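Local coordinates for protein serine repeat antigen 5 (Plasmodium falciparum, PDB 6X44) that belongs to the papain family of cysteine proteases but is probably a pseudo-enzyme, captured here as a proenzyme with its prodomain still attached, at residues Asn117-Val122 / Thr369-Val374; Tyr213-Ile218 / Phe430-Pro435; Ile343-Ala348 / Ile424-Ile429. All coordinates share one frame; numbering follows the deposited sequence.

Contact 1: residues Asn117-Val122 / Thr369-Val374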
loop_
_atom_site.group_PDB
_atom_site.type_symbol
_atom_site.label_atom_id
_atom_site.label_comp_id
_atom_site.label_asym_id
_atom_site.label_seq_id
_atom_site.Cartn_x
_atom_site.Cartn_y
_atom_site.Cartn_z
ATOM N N ASN A 117 -6.372 -6.012 -10.963
ATOM C CA ASN A 117 -7.523 -5.367 -10.340
ATOM C C ASN A 117 -7.207 -5.007 -8.899
ATOM O O ASN A 117 -8.059 -5.077 -8.019
ATOM C CB ASN A 117 -8.781 -6.256 -10.437
ATOM C CG ASN A 117 -10.072 -5.428 -10.388
ATOM O OD1 ASN A 117 -10.188 -4.406 -11.068
ATOM N ND2 ASN A 117 -10.994 -5.806 -9.520
ATOM N N LYS A 118 -5.960 -4.584 -8.660
ATOM C CA LYS A 118 -5.441 -4.236 -7.340
ATOM C C LYS A 118 -4.832 -2.842 -7.379
ATOM O O LYS A 118 -3.839 -2.550 -6.707
ATOM C CB LYS A 118 -4.419 -5.273 -6.884
ATOM C CG LYS A 118 -4.338 -5.475 -5.420
ATOM C CD LYS A 118 -3.330 -6.571 -5.029
ATOM C CE LYS A 118 -3.366 -6.811 -3.545
ATOM N NZ LYS A 118 -4.641 -7.456 -3.066
ATOM N N ARG A 119 -5.417 -1.968 -8.182
ATOM C CA ARG A 119 -4.973 -0.599 -8.303
ATOM C C ARG A 119 -6.096 0.303 -7.801
ATOM O O ARG A 119 -6.601 0.085 -6.690
ATOM C CB ARG A 119 -4.567 -0.356 -9.748
ATOM C CG ARG A 119 -3.318 -1.245 -10.155
ATOM C CD ARG A 119 -2.947 -1.145 -11.606
ATOM N NE ARG A 119 -3.654 -2.115 -12.409
ATOM C CZ ARG A 119 -3.898 -1.980 -13.710
ATOM N NH1 ARG A 119 -4.574 -2.923 -14.365
ATOM N NH2 ARG A 119 -3.472 -0.906 -14.356
ATOM N N GLY A 120 -6.507 1.307 -8.580
ATOM C CA GLY A 120 -7.654 2.079 -8.182
ATOM C C GLY A 120 -7.626 3.593 -8.296
ATOM O O GLY A 120 -8.554 4.245 -7.823
ATOM N N LEU A 121 -6.614 4.178 -8.928
ATOM C CA LEU A 121 -6.620 5.610 -9.174
ATOM C C LEU A 121 -7.133 5.850 -10.587
ATOM O O LEU A 121 -6.634 5.247 -11.539
ATOM C CB LEU A 121 -5.228 6.213 -8.998
ATOM C CG LEU A 121 -5.153 7.694 -9.297
ATOM C CD1 LEU A 121 -5.973 8.430 -8.246
ATOM C CD2 LEU A 121 -3.694 8.123 -9.259
ATOM N N VAL A 122 -8.151 6.702 -10.700
ATOM C CA VAL A 122 -8.660 7.201 -11.973
ATOM C C VAL A 122 -8.573 8.720 -11.918
ATOM O O VAL A 122 -9.320 9.357 -11.170
ATOM C CB VAL A 122 -10.102 6.749 -12.245
ATOM C CG1 VAL A 122 -10.602 7.341 -13.538
ATOM C CG2 VAL A 122 -10.196 5.213 -12.307
ATOM N N THR A 369 1.762 9.026 -16.514
ATOM C CA THR A 369 0.422 8.570 -16.145
ATOM C C THR A 369 0.452 8.003 -14.728
ATOM O O THR A 369 1.509 7.798 -14.124
ATOM C CB THR A 369 -0.092 7.511 -17.127
ATOM O OG1 THR A 369 0.692 6.316 -17.002
ATOM C CG2 THR A 369 0.005 8.020 -18.562
ATOM N N ALA A 370 -0.722 7.768 -14.172
ATOM C CA ALA A 370 -0.824 7.102 -12.889
ATOM C C ALA A 370 -2.098 6.278 -12.858
ATOM O O ALA A 370 -3.104 6.656 -13.448
ATOM C CB ALA A 370 -0.817 8.112 -11.748
ATOM N N ASP A 371 -2.046 5.154 -12.137
ATOM C CA ASP A 371 -3.201 4.279 -11.982
ATOM C C ASP A 371 -3.343 3.706 -10.569
ATOM O O ASP A 371 -4.239 2.867 -10.327
ATOM C CB ASP A 371 -3.113 3.151 -12.984
ATOM C CG ASP A 371 -1.890 2.300 -12.775
ATOM O OD1 ASP A 371 -1.176 2.542 -11.787
ATOM O OD2 ASP A 371 -1.656 1.352 -13.558
ATOM N N HIS A 372 -2.560 4.186 -9.614
ATOM C CA HIS A 372 -2.553 3.649 -8.270
ATOM C C HIS A 372 -2.179 4.757 -7.275
ATOM O O HIS A 372 -1.308 5.597 -7.554
ATOM C CB HIS A 372 -1.584 2.473 -8.244
ATOM C CG HIS A 372 -1.609 1.677 -6.994
ATOM N ND1 HIS A 372 -2.777 1.244 -6.413
ATOM C CD2 HIS A 372 -0.601 1.200 -6.223
ATOM C CE1 HIS A 372 -2.491 0.553 -5.322
ATOM N NE2 HIS A 372 -1.179 0.506 -5.185
ATOM N N ALA A 373 -2.876 4.792 -6.135
ATOM C CA ALA A 373 -2.603 5.754 -5.086
ATOM C C ALA A 373 -1.949 5.035 -3.920
ATOM O O ALA A 373 -2.415 3.964 -3.492
ATOM C CB ALA A 373 -3.878 6.490 -4.624
ATOM N N VAL A 374 -0.864 5.618 -3.445
ATOM C CA VAL A 374 -0.081 5.132 -2.314
ATOM C C VAL A 374 0.147 6.331 -1.385
ATOM O O VAL A 374 -0.417 7.411 -1.605
ATOM C CB VAL A 374 1.244 4.507 -2.790
ATOM C CG1 VAL A 374 0.983 3.268 -3.638
ATOM C CG2 VAL A 374 2.041 5.503 -3.628
HETATM O O HOH W 1 -5.738 7.080 -14.377
#

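Contact 2: residues Tyr213-Ile218 / Phe430-Pro435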
loop_
_atom_site.group_PDB
_atom_site.type_symbol
_atom_site.label_atom_id
_atom_site.label_comp_id
_atom_site.label_asym_id
_atom_site.label_seq_id
_atom_site.Cartn_x
_atom_site.Cartn_y
_atom_site.Cartn_z
ATOM N N TYR A 213 -5.752 6.520 4.839
ATOM C CA TYR A 213 -4.508 6.543 5.594
ATOM C C TYR A 213 -4.054 7.963 5.844
ATOM O O TYR A 213 -3.589 8.285 6.937
ATOM C CB TYR A 213 -3.391 5.788 4.859
ATOM C CG TYR A 213 -2.096 5.773 5.642
ATOM C CD1 TYR A 213 -1.943 4.963 6.755
ATOM C CD2 TYR A 213 -1.052 6.602 5.287
ATOM C CE1 TYR A 213 -0.756 4.940 7.457
ATOM C CE2 TYR A 213 0.128 6.617 5.991
ATOM C CZ TYR A 213 0.272 5.782 7.071
ATOM O OH TYR A 213 1.442 5.788 7.761
ATOM N N HIS A 214 -4.135 8.817 4.826
ATOM C CA HIS A 214 -3.708 10.196 4.998
ATOM C C HIS A 214 -4.542 10.877 6.089
ATOM O O HIS A 214 -3.998 11.606 6.943
ATOM C CB HIS A 214 -3.815 10.914 3.672
ATOM C CG HIS A 214 -3.333 12.336 3.696
ATOM N ND1 HIS A 214 -2.118 12.703 4.219
ATOM C CD2 HIS A 214 -3.901 13.477 3.236
ATOM C CE1 HIS A 214 -1.957 14.011 4.086
ATOM N NE2 HIS A 214 -3.028 14.504 3.501
ATOM N N LEU A 215 -5.857 10.589 6.132
ATOM C CA LEU A 215 -6.653 11.188 7.190
ATOM C C LEU A 215 -6.357 10.526 8.537
ATOM O O LEU A 215 -6.352 11.196 9.569
ATOM C CB LEU A 215 -8.140 11.118 6.852
ATOM C CG LEU A 215 -9.093 11.821 7.842
ATOM C CD1 LEU A 215 -8.734 13.289 8.074
ATOM C CD2 LEU A 215 -10.477 11.739 7.266
ATOM N N GLU A 216 -6.063 9.228 8.544
ATOM C CA GLU A 216 -5.619 8.570 9.778
ATOM C C GLU A 216 -4.335 9.200 10.344
ATOM O O GLU A 216 -4.246 9.436 11.562
ATOM C CB GLU A 216 -5.422 7.088 9.507
ATOM C CG GLU A 216 -6.757 6.332 9.197
ATOM C CD GLU A 216 -6.556 4.952 8.558
ATOM O OE1 GLU A 216 -5.377 4.564 8.239
ATOM O OE2 GLU A 216 -7.611 4.280 8.368
ATOM N N THR A 217 -3.335 9.519 9.492
ATOM C CA THR A 217 -2.129 10.120 10.078
ATOM C C THR A 217 -2.419 11.549 10.537
ATOM O O THR A 217 -1.912 11.983 11.578
ATOM C CB THR A 217 -0.888 10.059 9.145
ATOM O OG1 THR A 217 -1.048 10.827 7.939
ATOM C CG2 THR A 217 -0.568 8.653 8.752
ATOM N N ILE A 218 -3.264 12.284 9.807
ATOM C CA ILE A 218 -3.677 13.611 10.280
ATOM C C ILE A 218 -4.300 13.504 11.665
ATOM O O ILE A 218 -3.978 14.278 12.565
ATOM C CB ILE A 218 -4.637 14.289 9.283
ATOM C CG1 ILE A 218 -3.867 14.800 8.053
ATOM C CG2 ILE A 218 -5.387 15.468 9.981
ATOM C CD1 ILE A 218 -4.745 15.027 6.765
ATOM N N PHE A 430 -4.601 16.668 2.084
ATOM C CA PHE A 430 -5.918 17.102 2.488
ATOM C C PHE A 430 -5.806 18.387 3.314
ATOM O O PHE A 430 -4.893 18.544 4.125
ATOM C CB PHE A 430 -6.624 16.011 3.279
ATOM C CG PHE A 430 -7.184 14.890 2.432
ATOM C CD1 PHE A 430 -7.365 15.027 1.067
ATOM C CD2 PHE A 430 -7.509 13.675 3.010
ATOM C CE1 PHE A 430 -7.837 13.984 0.312
ATOM C CE2 PHE A 430 -7.993 12.630 2.247
ATOM C CZ PHE A 430 -8.158 12.795 0.905
ATOM N N ASN A 431 -6.714 19.329 3.054
ATOM C CA ASN A 431 -6.820 20.570 3.826
ATOM C C ASN A 431 -8.144 20.489 4.560
ATOM O O ASN A 431 -9.193 20.861 4.017
ATOM C CB ASN A 431 -6.739 21.806 2.937
ATOM C CG ASN A 431 -5.479 21.845 2.106
ATOM O OD1 ASN A 431 -4.385 21.459 2.550
ATOM N ND2 ASN A 431 -5.621 22.326 0.887
ATOM N N VAL A 432 -8.076 19.984 5.783
ATOM C CA VAL A 432 -9.222 19.795 6.650
ATOM C C VAL A 432 -8.851 20.339 8.020
ATOM O O VAL A 432 -7.690 20.616 8.303
ATOM C CB VAL A 432 -9.656 18.317 6.767
ATOM C CG1 VAL A 432 -9.989 17.777 5.404
ATOM C CG2 VAL A 432 -8.586 17.469 7.476
ATOM N N ASP A 433 -9.859 20.495 8.870
ATOM C CA ASP A 433 -9.640 20.894 10.252
ATOM C C ASP A 433 -10.350 19.901 11.145
ATOM O O ASP A 433 -11.489 19.497 10.865
ATOM C CB ASP A 433 -10.152 22.305 10.534
ATOM C CG ASP A 433 -9.258 23.071 11.512
ATOM O OD1 ASP A 433 -8.320 22.453 12.098
ATOM O OD2 ASP A 433 -9.517 24.291 11.694
ATOM N N LEU A 434 -9.653 19.493 12.192
ATOM C CA LEU A 434 -10.198 18.768 13.322
ATOM C C LEU A 434 -9.571 19.410 14.546
ATOM O O LEU A 434 -8.454 19.936 14.463
ATOM C CB LEU A 434 -9.866 17.264 13.293
ATOM C CG LEU A 434 -10.643 16.387 12.315
ATOM C CD1 LEU A 434 -9.874 15.096 11.967
ATOM C CD2 LEU A 434 -11.978 16.043 12.902
ATOM N N PRO A 435 -10.261 19.396 15.681
ATOM C CA PRO A 435 -9.663 19.913 16.924
ATOM C C PRO A 435 -8.710 18.915 17.574
ATOM O O PRO A 435 -8.971 17.710 17.604
ATOM C CB PRO A 435 -10.882 20.161 17.817
ATOM C CG PRO A 435 -11.893 19.099 17.354
ATOM C CD PRO A 435 -11.642 18.915 15.860
#

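Contact 3: residues Ile343-Ala348 / Ile424-Ile429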
loop_
_atom_site.group_PDB
_atom_site.type_symbol
_atom_site.label_atom_id
_atom_site.label_comp_id
_atom_site.label_asym_id
_atom_site.label_seq_id
_atom_site.Cartn_x
_atom_site.Cartn_y
_atom_site.Cartn_z
ATOM N N ILE A 343 -0.559 11.768 0.045
ATOM C CA ILE A 343 -1.055 10.809 -0.939
ATOM C C ILE A 343 -0.176 10.955 -2.155
ATOM O O ILE A 343 0.160 12.069 -2.537
ATOM C CB ILE A 343 -2.536 11.056 -1.303
ATOM C CG1 ILE A 343 -3.437 10.863 -0.079
ATOM C CG2 ILE A 343 -2.958 10.126 -2.474
ATOM C CD1 ILE A 343 -4.760 11.633 -0.159
ATOM N N ALA A 344 0.206 9.845 -2.770
ATOM C CA ALA A 344 0.987 9.894 -3.989
ATOM C C ALA A 344 0.328 9.089 -5.091
ATOM O O ALA A 344 -0.202 8.002 -4.855
ATOM C CB ALA A 344 2.393 9.363 -3.753
ATOM N N TYR A 345 0.389 9.630 -6.298
ATOM C CA TYR A 345 -0.076 8.964 -7.503
ATOM C C TYR A 345 1.113 8.358 -8.214
ATOM O O TYR A 345 2.083 9.082 -8.525
ATOM C CB TYR A 345 -0.726 9.928 -8.481
ATOM C CG TYR A 345 -1.974 10.623 -8.041
ATOM C CD1 TYR A 345 -2.580 10.305 -6.843
ATOM C CD2 TYR A 345 -2.568 11.601 -8.860
ATOM C CE1 TYR A 345 -3.741 10.925 -6.463
ATOM C CE2 TYR A 345 -3.702 12.240 -8.471
ATOM C CZ TYR A 345 -4.306 11.890 -7.281
ATOM O OH TYR A 345 -5.476 12.504 -6.865
ATOM N N ILE A 346 1.007 7.064 -8.546
ATOM C CA ILE A 346 2.050 6.370 -9.280
ATOM C C ILE A 346 1.441 5.463 -10.345
ATOM O O ILE A 346 0.223 5.234 -10.409
ATOM C CB ILE A 346 2.971 5.561 -8.338
ATOM C CG1 ILE A 346 2.182 4.447 -7.641
ATOM C CG2 ILE A 346 3.611 6.519 -7.322
ATOM C CD1 ILE A 346 3.000 3.348 -7.083
ATOM N N LYS A 347 2.323 4.951 -11.186
ATOM C CA LYS A 347 1.991 3.986 -12.216
ATOM C C LYS A 347 2.535 2.640 -11.748
ATOM O O LYS A 347 3.750 2.415 -11.755
ATOM C CB LYS A 347 2.576 4.428 -13.564
ATOM C CG LYS A 347 2.308 3.476 -14.749
ATOM C CD LYS A 347 0.818 3.345 -15.008
ATOM C CE LYS A 347 0.545 2.531 -16.271
ATOM N NZ LYS A 347 0.849 3.358 -17.468
ATOM N N ALA A 348 1.635 1.756 -11.325
ATOM C CA ALA A 348 2.004 0.418 -10.871
ATOM C C ALA A 348 2.150 -0.576 -12.024
ATOM O O ALA A 348 3.069 -1.400 -12.030
ATOM C CB ALA A 348 0.950 -0.080 -9.892
ATOM N N ILE A 424 7.054 9.547 -9.003
ATOM C CA ILE A 424 5.955 10.193 -8.300
ATOM C C ILE A 424 5.262 11.137 -9.281
ATOM O O ILE A 424 5.778 12.207 -9.587
ATOM C CB ILE A 424 6.432 10.944 -7.058
ATOM C CG1 ILE A 424 7.213 10.017 -6.130
ATOM C CG2 ILE A 424 5.233 11.524 -6.344
ATOM C CD1 ILE A 424 6.403 8.856 -5.616
ATOM N N HIS A 425 4.072 10.750 -9.757
ATOM C CA HIS A 425 3.358 11.559 -10.732
ATOM C C HIS A 425 2.796 12.818 -10.078
ATOM O O HIS A 425 3.003 13.926 -10.588
ATOM C CB HIS A 425 2.253 10.728 -11.389
ATOM C CG HIS A 425 1.390 11.493 -12.335
ATOM N ND1 HIS A 425 0.440 12.399 -11.911
ATOM C CD2 HIS A 425 1.323 11.484 -13.690
ATOM C CE1 HIS A 425 -0.180 12.908 -12.963
ATOM N NE2 HIS A 425 0.345 12.381 -14.053
ATOM N N SER A 426 2.143 12.665 -8.919
ATOM C CA SER A 426 1.578 13.777 -8.165
ATOM C C SER A 426 1.557 13.437 -6.696
ATOM O O SER A 426 1.630 12.270 -6.319
ATOM C CB SER A 426 0.138 14.117 -8.545
ATOM O OG SER A 426 0.049 14.265 -9.924
ATOM N N VAL A 427 1.412 14.475 -5.866
ATOM C CA VAL A 427 1.036 14.280 -4.473
ATOM C C VAL A 427 -0.186 15.132 -4.168
ATOM O O VAL A 427 -0.464 16.132 -4.833
ATOM C CB VAL A 427 2.179 14.600 -3.497
ATOM C CG1 VAL A 427 3.326 13.635 -3.751
ATOM C CG2 VAL A 427 2.630 16.082 -3.628
ATOM N N VAL A 428 -0.925 14.697 -3.151
ATOM C CA VAL A 428 -2.171 15.318 -2.746
ATOM C C VAL A 428 -2.168 15.370 -1.228
ATOM O O VAL A 428 -1.873 14.361 -0.571
ATOM C CB VAL A 428 -3.404 14.545 -3.267
ATOM C CG1 VAL A 428 -4.702 15.176 -2.791
ATOM C CG2 VAL A 428 -3.383 14.502 -4.762
ATOM N N ILE A 429 -2.481 16.547 -0.691
ATOM C CA ILE A 429 -2.593 16.816 0.736
ATOM C C ILE A 429 -4.029 17.226 1.027
ATOM O O ILE A 429 -4.604 18.062 0.311
ATOM C CB ILE A 429 -1.627 17.937 1.177
ATOM C CG1 ILE A 429 -0.178 17.489 1.010
ATOM C CG2 ILE A 429 -1.828 18.269 2.615
ATOM C CD1 ILE A 429 0.378 17.764 -0.365
#

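Contact 1: residues Asn117-Val122 / Thr369-Val374
The loop at Arg-119 to Leu-121 is joined to the chain at Asp-371 first of all by backbone hydrogen bonds. The carbonyl O of Asp-371 accepts two of them: Gly-120 N lies 3.3 Å from Asp-371 O, in the carbonyl plane, and Leu-121 N lies 3.1 Å from Asp-371 O, well above that plane. Two successive amides of the loop therefore share one acceptor. A water links the two segments as well, donating to Ala-370 O at 2.8 Å and weakly to Leu-121 O. Asp-371 and His-372 also both face Ile-346, a classic beta bulge at the start of strand 372-383.

The charged contact is between side chains. Arg-119 NH2 reaches Asp-371 OD2 at 3.0 Å, the oxygen lying in the guanidinium plane but met from above the carboxylate, whose plane is turned 73° from the guanidinium. The bend of the arginine at chi3 (-89°) turns the guanidinium edge to Asp-371 OD2. Glu-349 forms a second salt bridge with the same NH2, and Val-116 O takes NH1, so the guanidinium is held at more than one point.

The apolar contact is made by Leu-121, whose CD2 rests 3.8 Å from Ala-370 CB. Nearer its root the same side chain lies against the backbone, with Leu-121 CB 3.4 Å from His-372 N.

His-372 ND1 comes 3.4 Å from Arg-119 CA, and His-372 NE2 bonds to Asn-397 OD1. His-372 and Asn-397 fall in the sequence positions of the papain histidine and asparagine, and Ser-206, bonded to Arg-119 through the backbone, in that of the cysteine. The arrangement is consistent with a prodomain segment lying across the cleft of a papain-like zymogen.

Contact 2: residues Tyr213-Ile218 / Phe430-Pro435
His-214 and Phe-430 carry the first shell of this helix-to-strand contact. Phe-430 N donates to His-214 NE2 at 3.0 Å; the N-H...N angle of 175° makes the bond almost straight, with the donor in the imidazole plane. The bond needs NE2 without a proton, so it is consistent with a histidine protonated at ND1. The same pair also touches through its rings, His-214 CD2 lying 3.6 Å from Phe-430 CD2. Their centroids are 5.3 Å apart and their planes inclined at 54°, which is neither a stack nor an edge-to-face pair.

Beside them, Ile-218 CD1 covers part of one face of the His-214 ring, 3.7 Å above its plane and displaced toward the rim. The same methyl also touches the phenylalanine at its CB (Ile-218 CD1 to Phe-430 CB, 4.1 Å). Further along, Leu-215 CD1 meets two strand residues, Val-432 CG2 at 4.2 Å and Leu-434 CD1 at 4.4 Å, in looser apolar contact.

What positions the histidine lies outside this pair of segments. With CG anti to the backbone N (chi1 -177°), the ring extends from the helix toward the strand, and its other nitrogen, ND1, bonds to Ser-341 OG. Ser-341 OG also bonds to Thr-217 OG1, one helical turn from His-214, so helix and loop fix the ring together. Pro-252 and Leu-256 of helix 252-262, and Ile-343 of the neighbouring strand, pack around Phe-430.

Helix 206-221 opens at Ser-206, where the papain cysteine would be, and probably corresponds to the long central helix of the fold. Its packing on strand 426-433 is consistent with the interface between the helical and beta-rich halves of papain-like proteases.

Contact 3: residues Ile343-Ala348 / Ile424-Ile429
Ile-424 opens the contact with its CD1, which lies 4.0 Å from Ile-346 CG2 as the two side chains pass at a slant. Next along, His-425 N bonds to Tyr-345 O at 2.9 Å, and His-425 ND1 pairs with Ser-426 OG, where either could donate.

Ser-426 follows with both backbone and side chain. Its O accepts Tyr-345 N at 2.9 Å with an N-H...O angle of 172°, and Ser-426 CB lies 3.7 Å from Tyr-345 CD2. Tyr-345 CG stands anti to the carbonyl carbon (chi1 -64°), and the ring runs on from here past Ser-426 toward Val-428.

Val-427 and Ala-344 form a non-hydrogen-bonded antiparallel pair. Val-427 CA comes 3.1 Å from Ile-343 O as a CA-H...O contact. The side chains of Val-427 and Ala-344 share the face on which Ala-344 packs against Val-374 and Ile-376.

At Val-428 the pairing with Ile-343 is of the hydrogen-bonded kind: Ile-343 N lies 3.0 Å from Val-428 O, and Val-428 N returns the bond to Ile-343 O. On the side chain, Val-428 CG2 lies 3.7 Å from Tyr-345 CZ. Pro-252 and Met-253 of helix 252-262 touch that ring as well.

The strand axes, 4.6 Å apart at their closest, run at 156°, antiparallel with a twist. Buried amides and carbonyls satisfy each other across the pair, so the register rests on the backbone, while side chains that are mostly apolar, with polar atoms limited here to the Ser-426/His-425 pair and the tyrosine hydroxyl, suit both faces to burial.

How the contacts relate
All three contacts are largely buried and reach the same mixed sheet, but by different means. Contact 3 is pairing within the sheet, contact 2 lays a helix on strand 426-433, which contact 3 also uses, and contact 1 brings a loop from early in the chain to strand 372-383, on the other side of strand 342-346. Contacts 1 and 3 touch directly: Val-374 O lies 2.8 Å from Ala-344 N, a probable hydrogen bond. Contacts 2 and 3 meet by packing around Ile-343. Contacts 1 and 2, with centres about 21 Å apart, do not touch. A salt bridge crosses contact 1 alone, probably at the active-site cleft; contact 2 turns on one histidine bond, and contact 3 on repeated backbone bonds.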